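Local structure of putative glucoamylase (Bacteroides caccae ATCC 43185, 4QT9) at residues T292-A297 / H328-Q333; P311-L316 / D377-T382. The protein is a putative glucoamylase with an alpha/alpha toroid fold that probably hydrolyses glycosidic bonds of glucose-containing oligo- or polysaccharides. All blocks are in the same frame, centred on the assembly; numbering follows the deposited sequence.

Interaction 1: residues T292-A297 / H328-Q333; sequences TLVNRA and HSPNEQ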
loop_
_atom_site.group_PDB
_atom_site.type_symbol
_atom_site.label_atom_id
_atom_site.label_comp_id
_atom_site.label_asym_id
_atom_site.label_seq_id
_atom_site.Cartn_x
_atom_site.Cartn_y
_atom_site.Cartn_z
ATOM N N THR A 292 -11.275 3.634 10.340
ATOM C CA THR A 292 -10.287 4.481 11.014
ATOM C C THR A 292 -10.828 4.833 12.391
ATOM O O THR A 292 -10.101 4.742 13.394
ATOM C CB THR A 292 -9.956 5.759 10.176
ATOM O OG1 THR A 292 -9.493 5.389 8.887
ATOM C CG2 THR A 292 -8.898 6.628 10.824
ATOM N N LEU A 293 -12.126 5.209 12.443
ATOM C CA LEU A 293 -12.728 5.634 13.696
ATOM C C LEU A 293 -12.838 4.486 14.697
ATOM O O LEU A 293 -12.621 4.720 15.890
ATOM C CB LEU A 293 -14.049 6.340 13.482
ATOM C CG LEU A 293 -13.921 7.689 12.769
ATOM C CD1 LEU A 293 -15.286 8.229 12.397
ATOM C CD2 LEU A 293 -13.155 8.689 13.599
ATOM N N VAL A 294 -13.068 3.248 14.202
ATOM C CA VAL A 294 -13.098 2.033 15.026
ATOM C C VAL A 294 -11.707 1.825 15.665
ATOM O O VAL A 294 -11.611 1.557 16.856
ATOM C CB VAL A 294 -13.540 0.789 14.206
ATOM C CG1 VAL A 294 -13.123 -0.516 14.887
ATOM C CG2 VAL A 294 -15.041 0.807 13.950
ATOM N N ASN A 295 -10.651 1.969 14.861
ATOM C CA ASN A 295 -9.255 1.805 15.270
ATOM C C ASN A 295 -8.910 2.761 16.401
ATOM O O ASN A 295 -8.383 2.335 17.421
ATOM C CB ASN A 295 -8.331 2.047 14.056
ATOM C CG ASN A 295 -6.997 1.388 14.210
ATOM O OD1 ASN A 295 -6.123 1.881 14.929
ATOM N ND2 ASN A 295 -6.857 0.201 13.627
ATOM N N ARG A 296 -9.246 4.052 16.216
ATOM C CA ARG A 296 -9.027 5.143 17.157
ATOM C C ARG A 296 -9.855 4.909 18.442
ATOM O O ARG A 296 -9.313 5.042 19.546
ATOM C CB ARG A 296 -9.394 6.476 16.482
ATOM C CG ARG A 296 -9.286 7.694 17.401
ATOM C CD ARG A 296 -9.800 8.947 16.727
ATOM N NE ARG A 296 -9.776 10.098 17.621
ATOM C CZ ARG A 296 -10.799 10.463 18.387
ATOM N NH1 ARG A 296 -11.922 9.761 18.386
ATOM N NH2 ARG A 296 -10.696 11.518 19.177
ATOM N N ALA A 297 -11.141 4.535 18.295
ATOM C CA ALA A 297 -12.025 4.272 19.432
ATOM C C ALA A 297 -11.459 3.175 20.307
ATOM O O ALA A 297 -11.473 3.343 21.523
ATOM C CB ALA A 297 -13.421 3.897 18.952
ATOM N N HIS A 328 -1.249 -6.360 13.964
ATOM C CA HIS A 328 -1.991 -5.626 15.002
ATOM C C HIS A 328 -3.276 -5.104 14.432
ATOM O O HIS A 328 -3.282 -4.621 13.299
ATOM C CB HIS A 328 -1.194 -4.464 15.604
ATOM C CG HIS A 328 0.191 -4.820 16.029
ATOM N ND1 HIS A 328 1.294 -4.368 15.326
ATOM C CD2 HIS A 328 0.612 -5.573 17.071
ATOM C CE1 HIS A 328 2.350 -4.838 15.972
ATOM N NE2 HIS A 328 1.994 -5.569 17.027
ATOM N N SER A 329 -4.365 -5.227 15.201
ATOM C CA SER A 329 -5.667 -4.730 14.765
ATOM C C SER A 329 -6.464 -4.293 16.025
ATOM O O SER A 329 -6.024 -4.602 17.153
ATOM C CB SER A 329 -6.400 -5.771 13.911
ATOM O OG SER A 329 -7.181 -6.660 14.688
ATOM N N PRO A 330 -7.599 -3.520 15.872
ATOM C CA PRO A 330 -8.295 -3.021 17.068
ATOM C C PRO A 330 -9.177 -4.069 17.766
ATOM O O PRO A 330 -10.409 -4.003 17.715
ATOM C CB PRO A 330 -9.106 -1.845 16.518
ATOM C CG PRO A 330 -9.456 -2.261 15.130
ATOM C CD PRO A 330 -8.244 -3.005 14.631
ATOM N N ASN A 331 -8.525 -5.028 18.438
ATOM C CA ASN A 331 -9.122 -6.068 19.279
ATOM C C ASN A 331 -8.051 -6.577 20.269
ATOM O O ASN A 331 -6.867 -6.595 19.938
ATOM C CB ASN A 331 -9.753 -7.209 18.456
ATOM C CG ASN A 331 -8.773 -8.085 17.728
ATOM O OD1 ASN A 331 -8.048 -8.877 18.330
ATOM N ND2 ASN A 331 -8.790 -8.017 16.412
ATOM N N GLU A 332 -8.485 -7.030 21.444
ATOM C CA GLU A 332 -7.658 -7.484 22.553
ATOM C C GLU A 332 -6.746 -8.670 22.232
ATOM O O GLU A 332 -5.719 -8.825 22.901
ATOM C CB GLU A 332 -8.532 -7.818 23.776
ATOM C CG GLU A 332 -9.110 -6.568 24.405
ATOM C CD GLU A 332 -9.797 -6.778 25.737
ATOM O OE1 GLU A 332 -9.083 -6.991 26.744
ATOM O OE2 GLU A 332 -11.046 -6.678 25.783
ATOM N N GLN A 333 -7.079 -9.474 21.212
ATOM C CA GLN A 333 -6.245 -10.616 20.802
ATOM C C GLN A 333 -5.029 -10.171 19.956
ATOM O O GLN A 333 -3.946 -10.755 20.072
ATOM C CB GLN A 333 -7.083 -11.648 20.017
ATOM C CG GLN A 333 -8.042 -12.475 20.898
ATOM C CD GLN A 333 -9.148 -11.674 21.574
ATOM O OE1 GLN A 333 -9.856 -10.872 20.946
ATOM N NE2 GLN A 333 -9.313 -11.871 22.878
#
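Pro330 packs its ring against Val294 and Asn295, two consecutive residues of helix 284-301. The apolar part is small: Val294 CG1 lies 4.1 Å from Pro330 CG, and the two side chains cross at about a right angle. With CG1 anti to the backbone N (chi1 160°), this methyl is the branch that meets the ring. Val294 also touches Ile247 of strand 247-251.

The remaining packing is between the proline ring and the amide of Asn295. The ring approaches with CD and CG, and Asn295 ND2 comes within 3.6 Å of Pro330 CD. Further back, Pro330 CB lies 3.9 Å from Asn295 CA, so the ring also rests on the helix backbone. Among CA atoms the nearest pair across the segments is Asn295 CA and Pro330 CA, 5.2 Å apart.

Pro330 is the centre of an inverse gamma turn. The turn is closed by Asn331 N bonding to Ser329 O at 2.8 Å. It bends the loop between strand 324-327 and helix 341-345 and presents the proline ring to helix 284-301, probably one of the helices of the alpha/alpha toroid. The same ring touches Tyr298, farther along that helix.

The polar ends are bonded to residues outside the two segments. Asn295 OD1 accepts from the backbone N of Leu316, which helps hold the amide beside the proline; ND2 is hydrogen-bonded outside them too. Asn331 ND2 bonds to Asp334 OD2.

Interaction 2: residues P311-L316 / D377-T382; sequences PDCWGL and DAFSET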
loop_
_atom_site.group_PDB
_atom_site.type_symbol
_atom_site.label_atom_id
_atom_site.label_comp_id
_atom_site.label_asym_id
_atom_site.label_seq_id
_atom_site.Cartn_x
_atom_site.Cartn_y
_atom_site.Cartn_z
ATOM N N PRO A 311 -6.283 9.760 22.625
ATOM C CA PRO A 311 -6.646 10.550 21.421
ATOM C C PRO A 311 -5.455 11.143 20.677
ATOM O O PRO A 311 -5.564 11.398 19.483
ATOM C CB PRO A 311 -7.551 11.662 21.965
ATOM C CG PRO A 311 -7.927 11.224 23.361
ATOM C CD PRO A 311 -6.829 10.363 23.860
ATOM N N ASP A 312 -4.319 11.347 21.363
ATOM C CA ASP A 312 -3.101 11.874 20.740
ATOM C C ASP A 312 -2.194 10.740 20.248
ATOM O O ASP A 312 -1.208 11.010 19.575
ATOM C CB ASP A 312 -2.322 12.759 21.735
ATOM C CG ASP A 312 -3.083 13.966 22.261
ATOM O OD1 ASP A 312 -3.374 14.889 21.454
ATOM O OD2 ASP A 312 -3.368 14.001 23.483
ATOM N N CYS A 313 -2.482 9.488 20.623
ATOM C CA CYS A 313 -1.612 8.373 20.244
ATOM C C CYS A 313 -2.439 7.110 20.007
ATOM O O CYS A 313 -2.851 6.430 20.950
ATOM C CB CYS A 313 -0.529 8.150 21.301
ATOM S SG CYS A 313 0.738 6.954 20.816
ATOM N N TRP A 314 -2.716 6.829 18.729
ATOM C CA TRP A 314 -3.510 5.671 18.333
ATOM C C TRP A 314 -3.067 5.194 16.955
ATOM O O TRP A 314 -2.383 5.931 16.246
ATOM C CB TRP A 314 -5.038 5.995 18.319
ATOM C CG TRP A 314 -5.435 7.155 17.446
ATOM C CD1 TRP A 314 -5.558 8.464 17.829
ATOM C CD2 TRP A 314 -5.804 7.104 16.059
ATOM N NE1 TRP A 314 -5.968 9.235 16.765
ATOM C CE2 TRP A 314 -6.129 8.424 15.661
ATOM C CE3 TRP A 314 -5.915 6.067 15.117
ATOM C CZ2 TRP A 314 -6.539 8.736 14.361
ATOM C CZ3 TRP A 314 -6.308 6.380 13.817
ATOM C CH2 TRP A 314 -6.598 7.704 13.446
ATOM N N GLY A 315 -3.491 4.000 16.571
ATOM C CA GLY A 315 -3.173 3.484 15.246
ATOM C C GLY A 315 -2.590 2.093 15.290
ATOM O O GLY A 315 -1.392 1.921 15.541
ATOM N N LEU A 316 -3.463 1.089 15.060
ATOM C CA LEU A 316 -3.094 -0.325 15.070
ATOM C C LEU A 316 -3.162 -0.933 13.676
ATOM O O LEU A 316 -4.225 -0.975 13.043
ATOM C CB LEU A 316 -3.977 -1.139 16.028
ATOM C CG LEU A 316 -3.979 -0.709 17.484
ATOM C CD1 LEU A 316 -4.961 -1.542 18.281
ATOM C CD2 LEU A 316 -2.624 -0.788 18.077
ATOM N N ASP A 377 8.995 2.393 12.260
ATOM C CA ASP A 377 7.886 1.462 11.972
ATOM C C ASP A 377 6.831 1.287 13.094
ATOM O O ASP A 377 5.618 1.313 12.839
ATOM C CB ASP A 377 8.444 0.084 11.653
ATOM C CG ASP A 377 7.430 -0.726 10.924
ATOM O OD1 ASP A 377 6.883 -0.214 9.932
ATOM O OD2 ASP A 377 7.135 -1.857 11.376
ATOM N N ALA A 378 7.303 0.991 14.291
ATOM C CA ALA A 378 6.419 0.725 15.399
ATOM C C ALA A 378 7.145 1.015 16.678
ATOM O O ALA A 378 8.357 1.187 16.636
ATOM C CB ALA A 378 5.968 -0.722 15.355
ATOM N N PHE A 379 6.411 1.122 17.797
ATOM C CA PHE A 379 7.013 1.369 19.112
ATOM C C PHE A 379 6.036 0.973 20.204
ATOM O O PHE A 379 4.822 1.008 20.005
ATOM C CB PHE A 379 7.479 2.843 19.282
ATOM C CG PHE A 379 6.358 3.860 19.327
ATOM C CD1 PHE A 379 5.748 4.194 20.532
ATOM C CD2 PHE A 379 5.895 4.461 18.162
ATOM C CE1 PHE A 379 4.690 5.101 20.568
ATOM C CE2 PHE A 379 4.852 5.383 18.203
ATOM C CZ PHE A 379 4.254 5.693 19.406
ATOM N N SER A 380 6.568 0.604 21.362
ATOM C CA SER A 380 5.756 0.279 22.517
ATOM C C SER A 380 6.205 1.141 23.705
ATOM O O SER A 380 7.297 0.910 24.237
ATOM C CB SER A 380 5.847 -1.208 22.844
ATOM O OG SER A 380 5.292 -1.449 24.132
ATOM N N GLU A 381 5.384 2.146 24.112
ATOM C CA GLU A 381 5.716 2.979 25.294
ATOM C C GLU A 381 5.762 2.118 26.586
ATOM O O GLU A 381 6.555 2.400 27.490
ATOM C CB GLU A 381 4.726 4.155 25.463
ATOM C CG GLU A 381 4.862 5.219 24.380
ATOM C CD GLU A 381 4.077 6.499 24.604
ATOM O OE1 GLU A 381 4.350 7.198 25.604
ATOM O OE2 GLU A 381 3.238 6.841 23.740
ATOM N N THR A 382 4.919 1.062 26.652
ATOM C CA THR A 382 4.831 0.126 27.785
ATOM C C THR A 382 6.131 -0.671 27.948
ATOM O O THR A 382 6.635 -0.766 29.062
ATOM C CB THR A 382 3.632 -0.830 27.590
ATOM O OG1 THR A 382 2.427 -0.071 27.497
ATOM C CG2 THR A 382 3.505 -1.844 28.701
#
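The backbones of 311-316 and 377-382 stay well apart, their nearest CA atoms being those of Cys313 and Glu381 at 10.4 Å, so side chains alone bridge two loops of irregular backbone. Cys313 is the one residue of 311-316 that reaches across. Its SG is anti to the backbone N (chi1 -172°) and meets both Phe379 and Glu381.

The sulfur comes to the edge of the Phe379 ring. SG is 4.0 Å from Phe379 CZ and 5.3 Å from the ring centroid. It lies 77° off the ring normal, close to the ring plane, as an edge-on sulfur-aromatic contact. Glu381 CG also sits at the edge of this ring, in its plane.

The Glu381 side chain runs out extended beyond CG and brings one carboxylate oxygen to the sulfur. Glu381 OE2 and Cys313 SG are 3.8 Å apart, a van der Waals approach.

Phe379 also touches Leu362 of helix 352-364, while its backbone bonds to Ile339. Trp314, next to Cys313, packs between helices 284-301 and 352-364. At the start of 377-382, Asp377 OD2 accepts from the backbone N of Tyr320 in strand 318-321.

How the interactions relate
From the N terminus, the chain first passes 292-297 on helix 284-301, then the loop 311-316. It next runs through strands 318-321 and 324-327 to 328-333, where interaction 1 closes a loop of 30 residues. Helices 341-345 and 352-364 follow before 377-382, where interaction 2 closes a longer loop of 60. The two loops cross, because 311-316 lies inside the first and 328-333 inside the second. Their centres are 12 Å apart. The Asn295 amide already links the two, Thr292 packs on Trp314, and Ser329 O packs on Leu316 CD1. Helix 284-301 thus holds loop 328-333 and loop 311-316, which reaches on to 377-382.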